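PDB 6ANS: DUF1214 domain-containing protein from Burkholderia cenocepacia, which is of unknown function and belongs to the DUF1214 family. Local coordinates for residues His81-Pro95 / Tyr111-Val124. Residues are numbered along the deposited sequence; the frame is centred on the assembly and turned at random. Where two conformers were deposited one is given.
Sequences HVEFADGAWPGFFSP and YQYARVDGRCEYRV. With PO4 (phosphate ion), chain E.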
ATOM      1  N   HIS A  81       9.045  -6.194  -5.829  1.00 23.46           N
ATOM      2  CA  HIS A  81      10.435  -6.344  -6.231  1.00 25.41           C
ATOM      3  C   HIS A  81      11.424  -5.538  -5.413  1.00 26.21           C
ATOM      4  O   HIS A  81      12.620  -5.786  -5.533  1.00 30.04           O
ATOM      5  CB  HIS A  81      10.602  -5.965  -7.706  1.00 23.48           C
ATOM      6  CG  HIS A  81       9.985  -6.955  -8.637  1.00 21.17           C
ATOM      7  ND1 HIS A  81      10.437  -8.253  -8.733  1.00 21.89           N
ATOM      8  CD2 HIS A  81       8.949  -6.848  -9.502  1.00 24.51           C
ATOM      9  CE1 HIS A  81       9.724  -8.898  -9.642  1.00 27.22           C
ATOM     10  NE2 HIS A  81       8.815  -8.068 -10.124  1.00 24.07           N
ATOM     11  N   VAL A  82      10.972  -4.599  -4.580  1.00 27.55           N
ATOM     12  CA  VAL A  82      11.865  -3.799  -3.750  1.00 23.22           C
ATOM     13  C   VAL A  82      11.610  -4.030  -2.261  1.00 27.89           C
ATOM     14  O   VAL A  82      12.526  -4.371  -1.517  1.00 30.09           O
ATOM     15  CB  VAL A  82      11.774  -2.301  -4.106  1.00 23.92           C
ATOM     16  CG1 VAL A  82      12.494  -1.457  -3.064  1.00 21.28           C
ATOM     17  CG2 VAL A  82      12.384  -2.076  -5.486  1.00 20.68           C
ATOM     18  N   GLU A  83      10.354  -3.891  -1.817  1.00 25.99           N
ATOM     19  CA  GLU A  83      10.093  -3.892  -0.379  1.00 23.97           C
ATOM     20  C   GLU A  83       9.939  -5.294   0.208  1.00 27.85           C
ATOM     21  O   GLU A  83      10.392  -5.537   1.331  1.00 31.92           O
ATOM     22  CB  GLU A  83       8.842  -3.057  -0.059  1.00 19.78           C
ATOM     23  CG  GLU A  83       8.969  -1.591  -0.447  1.00 23.93           C
ATOM     24  CD  GLU A  83      10.087  -0.873   0.306  1.00 28.81           C
ATOM     25  OE1 GLU A  83      10.554  -1.398   1.341  1.00 26.73           O
ATOM     26  OE2 GLU A  83      10.487   0.225  -0.131  1.00 26.89           O
ATOM     27  N   PHE A  84       9.296  -6.221  -0.507  1.00 30.33           N
ATOM     28  CA  PHE A  84       9.018  -7.566   0.006  1.00 29.54           C
ATOM     29  C   PHE A  84       9.670  -8.642  -0.856  1.00 33.77           C
ATOM     30  O   PHE A  84       9.052  -9.662  -1.160  1.00 30.87           O
ATOM     31  CB  PHE A  84       7.514  -7.833   0.112  1.00 27.17           C
ATOM     32  CG  PHE A  84       6.809  -6.919   1.052  1.00 31.08           C
ATOM     33  CD1 PHE A  84       6.730  -7.223   2.404  1.00 32.60           C
ATOM     34  CD2 PHE A  84       6.266  -5.720   0.600  1.00 26.03           C
ATOM     35  CE1 PHE A  84       6.095  -6.356   3.293  1.00 32.42           C
ATOM     36  CE2 PHE A  84       5.640  -4.833   1.485  1.00 26.08           C
ATOM     37  CZ  PHE A  84       5.551  -5.157   2.837  1.00 32.57           C
ATOM     38  N   ALA A  85      10.916  -8.416  -1.279  1.00 33.55           N
ATOM     39  CA  ALA A  85      11.618  -9.309  -2.198  1.00 27.30           C
ATOM     40  C   ALA A  85      12.764 -10.073  -1.550  1.00 30.92           C
ATOM     41  O   ALA A  85      13.543 -10.714  -2.260  1.00 38.93           O
ATOM     42  CB  ALA A  85      12.138  -8.530  -3.404  1.00 31.48           C
ATOM     43  N   ASP A  86      12.898 -10.031  -0.230  1.00 38.77           N
ATOM     44  CA  ASP A  86      14.004 -10.707   0.441  1.00 37.86           C
ATOM     45  C   ASP A  86      13.567 -12.123   0.809  1.00 38.78           C
ATOM     46  O   ASP A  86      12.803 -12.322   1.761  1.00 31.19           O
ATOM     47  CB  ASP A  86      14.457  -9.915   1.668  1.00 34.90           C
ATOM     48  CG  ASP A  86      15.690 -10.511   2.335  1.00 49.63           C
ATOM     49  OD1 ASP A  86      16.153 -11.590   1.903  1.00 55.15           O
ATOM     50  OD2 ASP A  86      16.224  -9.875   3.270  1.00 54.86           O
ATOM     51  N   GLY A  87      14.085 -13.110   0.066  1.00 35.80           N
ATOM     52  CA  GLY A  87      13.759 -14.505   0.314  1.00 33.42           C
ATOM     53  C   GLY A  87      14.185 -15.008   1.676  1.00 35.21           C
ATOM     54  O   GLY A  87      13.683 -16.041   2.126  1.00 29.57           O
ATOM     55  N   ALA A  88      15.103 -14.309   2.345  1.00 34.65           N
ATOM     56  CA  ALA A  88      15.422 -14.648   3.726  1.00 33.31           C
ATOM     57  C   ALA A  88      14.405 -14.089   4.709  1.00 33.24           C
ATOM     58  O   ALA A  88      14.332 -14.560   5.855  1.00 35.01           O
ATOM     59  CB  ALA A  88      16.814 -14.126   4.098  1.00 32.92           C
ATOM     60  N   TRP A  89      13.621 -13.103   4.290  1.00 34.47           N
ATOM     61  CA  TRP A  89      12.674 -12.420   5.173  1.00 34.79           C
ATOM     62  C   TRP A  89      11.357 -12.212   4.445  1.00 31.51           C
ATOM     63  O   TRP A  89      10.967 -11.084   4.130  1.00 31.38           O
ATOM     64  CB  TRP A  89      13.267 -11.105   5.684  1.00 35.78           C
ATOM     65  CG  TRP A  89      14.392 -11.365   6.638  1.00 39.79           C
ATOM     66  CD1 TRP A  89      15.732 -11.332   6.369  1.00 38.06           C
ATOM     67  CD2 TRP A  89      14.266 -11.769   8.007  1.00 33.34           C
ATOM     68  NE1 TRP A  89      16.446 -11.656   7.499  1.00 41.60           N
ATOM     69  CE2 TRP A  89      15.569 -11.932   8.516  1.00 38.69           C
ATOM     70  CE3 TRP A  89      13.176 -12.000   8.851  1.00 43.89           C
ATOM     71  CZ2 TRP A  89      15.812 -12.308   9.836  1.00 39.95           C
ATOM     72  CZ3 TRP A  89      13.419 -12.381  10.163  1.00 51.93           C
ATOM     73  CH2 TRP A  89      14.730 -12.534  10.642  1.00 45.88           C
ATOM     74  N   PRO A  90      10.647 -13.296   4.146  1.00 30.43           N
ATOM     75  CA  PRO A  90       9.413 -13.163   3.373  1.00 30.02           C
ATOM     76  C   PRO A  90       8.337 -12.453   4.183  1.00 32.38           C
ATOM     77  O   PRO A  90       8.312 -12.505   5.415  1.00 29.68           O
ATOM     78  CB  PRO A  90       9.028 -14.617   3.083  1.00 26.23           C
ATOM     79  CG  PRO A  90       9.579 -15.387   4.255  1.00 25.48           C
ATOM     80  CD  PRO A  90      10.896 -14.685   4.567  1.00 27.40           C
ATOM     81  N   GLY A  91       7.433 -11.797   3.465  1.00 29.39           N
ATOM     82  CA  GLY A  91       6.241 -11.238   4.072  1.00 31.47           C
ATOM     83  C   GLY A  91       5.162 -11.097   3.026  1.00 29.21           C
ATOM     84  O   GLY A  91       5.449 -10.924   1.839  1.00 25.47           O
ATOM     85  N   PHE A  92       3.915 -11.219   3.462  1.00 21.35           N
ATOM     86  CA  PHE A  92       2.784 -11.052   2.563  1.00 23.72           C
ATOM     87  C   PHE A  92       2.516  -9.579   2.258  1.00 25.95           C
ATOM     88  O   PHE A  92       2.639  -8.709   3.125  1.00 25.50           O
ATOM     89  CB  PHE A  92       1.532 -11.694   3.168  1.00 23.34           C
ATOM     90  CG  PHE A  92       1.529 -13.199   3.113  1.00 26.92           C
ATOM     91  CD1 PHE A  92       1.598 -13.864   1.889  1.00 23.13           C
ATOM     92  CD2 PHE A  92       1.443 -13.949   4.271  1.00 30.02           C
ATOM     93  CE1 PHE A  92       1.585 -15.256   1.830  1.00 24.34           C
ATOM     94  CE2 PHE A  92       1.433 -15.341   4.223  1.00 24.54           C
ATOM     95  CZ  PHE A  92       1.507 -15.992   2.999  1.00 26.86           C
ATOM     96  N   PHE A  93       2.138  -9.305   1.014  1.00 22.82           N
ATOM     97  CA  PHE A  93       1.471  -8.063   0.662  1.00 24.32           C
ATOM     98  C   PHE A  93       0.374  -8.444  -0.318  1.00 21.71           C
ATOM     99  O   PHE A  93       0.299  -9.585  -0.768  1.00 20.14           O
ATOM    100  CB  PHE A  93       2.442  -7.031   0.054  1.00 19.17           C
ATOM    101  CG  PHE A  93       2.956  -7.433  -1.301  1.00 23.84           C
ATOM    102  CD1 PHE A  93       4.023  -8.318  -1.417  1.00 25.50           C
ATOM    103  CD2 PHE A  93       2.357  -6.946  -2.456  1.00 20.85           C
ATOM    104  CE1 PHE A  93       4.496  -8.705  -2.665  1.00 24.68           C
ATOM    105  CE2 PHE A  93       2.826  -7.335  -3.724  1.00 21.97           C
ATOM    106  CZ  PHE A  93       3.894  -8.223  -3.819  1.00 27.22           C
ATOM    107  N   SER A  94      -0.471  -7.482  -0.675  1.00 23.24           N
ATOM    108  CA  SER A  94      -1.598  -7.750  -1.556  0.54 25.10           C
ATOM    109  C   SER A  94      -1.260  -7.300  -2.967  1.00 25.35           C
ATOM    110  O   SER A  94      -1.094  -6.101  -3.190  1.00 20.24           O
ATOM    111  CB  SER A  94      -2.840  -7.016  -1.047  0.54 25.46           C
ATOM    112  OG  SER A  94      -3.850  -6.987  -2.037  0.54 30.26           O
ATOM    113  N   PRO A  95      -1.148  -8.209  -3.953  1.00 22.70           N
ATOM    114  CA  PRO A  95      -0.841  -7.790  -5.324  1.00 22.48           C
ATOM    115  C   PRO A  95      -2.049  -7.303  -6.112  1.00 26.69           C
ATOM    116  O   PRO A  95      -1.905  -6.977  -7.296  1.00 24.15           O
ATOM    117  CB  PRO A  95      -0.264  -9.077  -5.949  1.00 22.66           C
ATOM    118  CG  PRO A  95      -1.064 -10.166  -5.282  1.00 20.52           C
ATOM    119  CD  PRO A  95      -1.328  -9.669  -3.858  1.00 22.73           C
ATOM    120  N   TYR A 111      -6.225 -11.349  -1.996  1.00 20.39           N
ATOM    121  CA  TYR A 111      -4.995 -11.875  -2.567  1.00 28.08           C
ATOM    122  C   TYR A 111      -3.851 -11.600  -1.614  1.00 27.40           C
ATOM    123  O   TYR A 111      -3.740 -10.500  -1.058  1.00 20.88           O
ATOM    124  CB  TYR A 111      -4.650 -11.230  -3.910  1.00 22.07           C
ATOM    125  CG  TYR A 111      -5.550 -11.545  -5.070  1.00 23.31           C
ATOM    126  CD1 TYR A 111      -5.395 -12.727  -5.796  1.00 22.70           C
ATOM    127  CD2 TYR A 111      -6.512 -10.630  -5.494  1.00 20.09           C
ATOM    128  CE1 TYR A 111      -6.203 -13.009  -6.889  1.00 20.88           C
ATOM    129  CE2 TYR A 111      -7.323 -10.898  -6.591  1.00 26.31           C
ATOM    130  CZ  TYR A 111      -7.156 -12.095  -7.284  1.00 23.69           C
ATOM    131  OH  TYR A 111      -7.943 -12.367  -8.366  1.00 21.12           O
ATOM    132  N   GLN A 112      -2.966 -12.578  -1.479  1.00 24.27           N
ATOM    133  CA  GLN A 112      -1.754 -12.384  -0.706  1.00 23.01           C
ATOM    134  C   GLN A 112      -0.598 -12.999  -1.472  1.00 27.95           C
ATOM    135  O   GLN A 112      -0.718 -14.104  -2.000  1.00 24.17           O
ATOM    136  CB  GLN A 112      -1.866 -13.010   0.677  1.00 20.87           C
ATOM    137  CG  GLN A 112      -2.950 -12.361   1.526  1.00 25.61           C
ATOM    138  CD  GLN A 112      -2.940 -12.912   2.926  1.00 31.29           C
ATOM    139  OE1 GLN A 112      -3.497 -13.972   3.192  1.00 29.14           O
ATOM    140  NE2 GLN A 112      -2.230 -12.227   3.816  1.00 30.52           N
ATOM    141  N   TYR A 113       0.522 -12.290  -1.501  1.00 22.16           N
ATOM    142  CA  TYR A 113       1.675 -12.674  -2.290  1.00 20.67           C
ATOM    143  C   TYR A 113       2.903 -12.524  -1.413  1.00 26.18           C
ATOM    144  O   TYR A 113       3.047 -11.523  -0.701  1.00 20.56           O
ATOM    145  CB  TYR A 113       1.770 -11.778  -3.544  1.00 26.08           C
ATOM    146  CG  TYR A 113       2.914 -11.999  -4.516  1.00 24.32           C
ATOM    147  CD1 TYR A 113       2.660 -12.395  -5.822  1.00 23.41           C
ATOM    148  CD2 TYR A 113       4.235 -11.763  -4.155  1.00 22.92           C
ATOM    149  CE1 TYR A 113       3.686 -12.569  -6.738  1.00 30.99           C
ATOM    150  CE2 TYR A 113       5.275 -11.937  -5.073  1.00 23.40           C
ATOM    151  CZ  TYR A 113       4.991 -12.331  -6.366  1.00 27.98           C
ATOM    152  OH  TYR A 113       6.011 -12.510  -7.290  1.00 29.50           O
ATOM    153  N   ALA A 114       3.788 -13.511  -1.471  1.00 21.51           N
ATOM    154  CA  ALA A 114       5.094 -13.400  -0.842  1.00 29.23           C
ATOM    155  C   ALA A 114       6.161 -13.871  -1.818  1.00 31.39           C
ATOM    156  O   ALA A 114       5.997 -14.903  -2.483  1.00 33.55           O
ATOM    157  CB  ALA A 114       5.176 -14.212   0.451  1.00 22.42           C
ATOM    158  N   ARG A 115       7.255 -13.118  -1.885  1.00 29.15           N
ATOM    159  CA  ARG A 115       8.430 -13.577  -2.608  1.00 25.63           C
ATOM    160  C   ARG A 115       9.113 -14.657  -1.798  1.00 27.92           C
ATOM    161  O   ARG A 115       9.296 -14.519  -0.590  1.00 27.50           O
ATOM    162  CB  ARG A 115       9.413 -12.435  -2.866  1.00 28.74           C
ATOM    163  CG  ARG A 115       8.913 -11.360  -3.808  1.00 37.72           C
ATOM    164  CD  ARG A 115       8.685 -11.918  -5.205  1.00 36.02           C
ATOM    165  NE  ARG A 115       9.909 -12.160  -5.956  1.00 29.99           N
ATOM    166  CZ  ARG A 115       9.941 -12.223  -7.284  1.00 35.33           C
ATOM    167  NH1 ARG A 115       8.817 -12.055  -7.975  1.00 35.16           N
ATOM    168  NH2 ARG A 115      11.080 -12.455  -7.926  1.00 28.57           N
ATOM    169  N   VAL A 116       9.473 -15.749  -2.460  1.00 24.98           N
ATOM    170  CA  VAL A 116      10.190 -16.825  -1.814  1.00 26.23           C
ATOM    171  C   VAL A 116      11.351 -17.210  -2.728  1.00 33.16           C
ATOM    172  O   VAL A 116      11.421 -16.803  -3.886  1.00 32.61           O
ATOM    173  CB  VAL A 116       9.265 -18.025  -1.512  1.00 30.37           C
ATOM    174  CG1 VAL A 116       8.168 -17.634  -0.505  1.00 26.61           C
ATOM    175  CG2 VAL A 116       8.620 -18.521  -2.790  1.00 24.32           C
ATOM    176  N   ASP A 117      12.271 -17.995  -2.179  1.00 36.98           N
ATOM    177  CA  ASP A 117      13.388 -18.583  -2.907  1.00 28.64           C
ATOM    178  C   ASP A 117      13.154 -20.089  -2.958  1.00 28.55           C
ATOM    179  O   ASP A 117      13.168 -20.757  -1.917  1.00 28.72           O
ATOM    180  CB  ASP A 117      14.706 -18.259  -2.201  1.00 35.72           C
ATOM    181  CG  ASP A 117      15.934 -18.737  -2.955  1.00 37.41           C
ATOM    182  OD1 ASP A 117      15.845 -19.686  -3.761  1.00 36.52           O
ATOM    183  OD2 ASP A 117      17.018 -18.168  -2.696  1.00 41.57           O
ATOM    184  N   GLY A 118      12.981 -20.627  -4.163  1.00 30.45           N
ATOM    185  CA  GLY A 118      12.694 -22.051  -4.294  1.00 37.11           C
ATOM    186  C   GLY A 118      13.781 -22.974  -3.771  1.00 40.21           C
ATOM    187  O   GLY A 118      13.541 -24.181  -3.632  1.00 35.92           O
ATOM    188  N   ARG A 119      14.961 -22.450  -3.477  1.00 36.71           N
ATOM    189  CA  ARG A 119      16.020 -23.271  -2.915  1.00 36.00           C
ATOM    190  C   ARG A 119      15.964 -23.350  -1.396  1.00 37.14           C
ATOM    191  O   ARG A 119      16.755 -24.082  -0.797  1.00 33.92           O
ATOM    192  CB  ARG A 119      17.379 -22.730  -3.359  1.00 38.68           C
ATOM    193  CG  ARG A 119      17.557 -22.696  -4.880  1.00 46.55           C
ATOM    194  CD  ARG A 119      18.754 -21.851  -5.263  1.00 42.04           C
ATOM    195  NE  ARG A 119      18.608 -20.472  -4.807  1.00 47.67           N
ATOM    196  CZ  ARG A 119      19.539 -19.536  -4.973  1.00 54.88           C
ATOM    197  NH1 ARG A 119      20.684 -19.840  -5.575  1.00 61.53           N
ATOM    198  NH2 ARG A 119      19.337 -18.302  -4.527  1.00 42.71           N
ATOM    199  N   CYS A 120      15.052 -22.623  -0.763  1.00 32.45           N
ATOM    200  CA  CYS A 120      14.922 -22.575   0.684  1.00 33.96           C
ATOM    201  C   CYS A 120      13.597 -23.218   1.083  1.00 31.27           C
ATOM    202  O   CYS A 120      12.837 -23.688   0.236  1.00 31.20           O
ATOM    203  CB  CYS A 120      15.033 -21.118   1.167  1.00 31.44           C
ATOM    204  SG  CYS A 120      16.576 -20.309   0.575  1.00 42.82           S
ATOM    205  N   GLU A 121      13.310 -23.232   2.383  1.00 30.61           N
ATOM    206  CA  GLU A 121      12.061 -23.804   2.874  1.00 29.86           C
ATOM    207  C   GLU A 121      11.319 -22.797   3.747  1.00 29.26           C
ATOM    208  O   GLU A 121      11.942 -22.016   4.473  1.00 29.96           O
ATOM    209  CB  GLU A 121      12.336 -25.089   3.644  1.00 31.06           C
ATOM    210  CG  GLU A 121      13.032 -26.155   2.789  1.00 34.13           C
ATOM    211  CD  GLU A 121      13.112 -27.494   3.504  1.00 44.19           C
ATOM    212  OE1 GLU A 121      13.580 -27.515   4.659  1.00 50.32           O
ATOM    213  OE2 GLU A 121      12.690 -28.513   2.921  1.00 44.45           O
ATOM    214  N   TYR A 122       9.989 -22.820   3.674  1.00 28.16           N
ATOM    215  CA  TYR A 122       9.144 -21.841   4.341  1.00 27.98           C
ATOM    216  C   TYR A 122       8.004 -22.534   5.075  1.00 35.71           C
ATOM    217  O   TYR A 122       7.496 -23.579   4.648  1.00 28.09           O
ATOM    218  CB  TYR A 122       8.569 -20.813   3.333  1.00 26.36           C
ATOM    219  CG  TYR A 122       9.666 -20.058   2.616  1.00 35.28           C
ATOM    220  CD1 TYR A 122      10.105 -18.818   3.069  1.00 27.03           C
ATOM    221  CD2 TYR A 122      10.287 -20.608   1.505  1.00 26.79           C
ATOM    222  CE1 TYR A 122      11.124 -18.141   2.410  1.00 31.30           C
ATOM    223  CE2 TYR A 122      11.311 -19.952   0.844  1.00 27.32           C
ATOM    224  CZ  TYR A 122      11.727 -18.724   1.297  1.00 30.23           C
ATOM    225  OH  TYR A 122      12.742 -18.089   0.634  1.00 28.46           O
ATOM    226  N   ARG A 123       7.607 -21.926   6.181  1.00 27.85           N
ATOM    227  CA  ARG A 123       6.439 -22.329   6.953  1.00 33.37           C
ATOM    228  C   ARG A 123       5.388 -21.228   6.858  1.00 34.54           C
ATOM    229  O   ARG A 123       5.681 -20.059   7.142  1.00 28.89           O
ATOM    230  CB  ARG A 123       6.818 -22.561   8.416  1.00 33.37           C
ATOM    231  CG  ARG A 123       5.951 -23.543   9.144  1.00 54.73           C
ATOM    232  CD  ARG A 123       6.237 -23.526  10.648  1.00 61.55           C
ATOM    233  NE  ARG A 123       7.655 -23.348  10.950  1.00 64.99           N
ATOM    234  CZ  ARG A 123       8.542 -24.337  11.009  1.00 68.79           C
ATOM    235  NH1 ARG A 123       8.163 -25.593  10.780  1.00 70.15           N
ATOM    236  NH2 ARG A 123       9.809 -24.068  11.298  1.00 69.07           N
ATOM    237  N   VAL A 124       4.181 -21.592   6.443  1.00 26.37           N
ATOM    238  CA  VAL A 124       3.026 -20.701   6.468  1.00 26.18           C
ATOM    239  C   VAL A 124       2.130 -21.165   7.605  1.00 30.99           C
ATOM    240  O   VAL A 124       1.719 -22.333   7.635  1.00 31.83           O
ATOM    241  CB  VAL A 124       2.263 -20.697   5.136  1.00 31.91           C
ATOM    242  CG1 VAL A 124       1.018 -19.833   5.258  1.00 24.24           C
ATOM    243  CG2 VAL A 124       3.162 -20.202   4.007  1.00 26.44           C
TER
HETATM  244  P   PO4 E 401      -8.174 -15.142 -10.452  1.00 22.15           P
HETATM  245  O1  PO4 E 401      -9.424 -15.983 -10.358  1.00 27.04           O
HETATM  246  O2  PO4 E 401      -8.547 -13.877 -11.159  1.00 21.12           O
HETATM  247  O3  PO4 E 401      -7.604 -14.844  -9.088  1.00 24.84           O
HETATM  248  O4  PO4 E 401      -7.166 -15.939 -11.242  1.00 24.24           O
HETATM  249  O   HOH W   1       8.192 -11.916   0.610  1.00 37.91           O
HETATM  250  O   HOH W   2      -6.874  -8.464  -2.212  1.00 24.13           O
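With F93 CG set between its backbone N and carbonyl carbon (chi1 68°) and Y113 CG anti to its own N (chi1 180°), the two rings lie side by side. F93 CE1 comes 3.4 Å from Y113 CD2, and the planes are tilted by 47°. Y113 CB sits over one face of the F93 ring. The backbones of the same two residues make an antiparallel hydrogen-bonded pair, F93 N to Y113 O at 2.9 Å and Y113 N to F93 O at 2.8 Å. This single bridge lays the loop after helix 60-83 along strand 109-115, an outermost strand of an antiparallel four-stranded sheet. On its other edge that strand pairs with 188-196. The F92 ring packs against L191 and V193 of strand 188-196; its CD1 is 3.8 Å from Q112 CB and it also touches A114 CB. Q112 OE1 is hydrogen-bonded to Q195 NE2. P95 CG rests 3.7 Å from Y113 CB. R115 NH1 donates to Y113 OH at 2.9 Å. H81 CE1 lies 3.7 Å from the same NH1. Further along, Y122 OH donates to G87 O at 2.7 Å and accepts from D117 N, while P90 CG meets the Y122 ring at its edge.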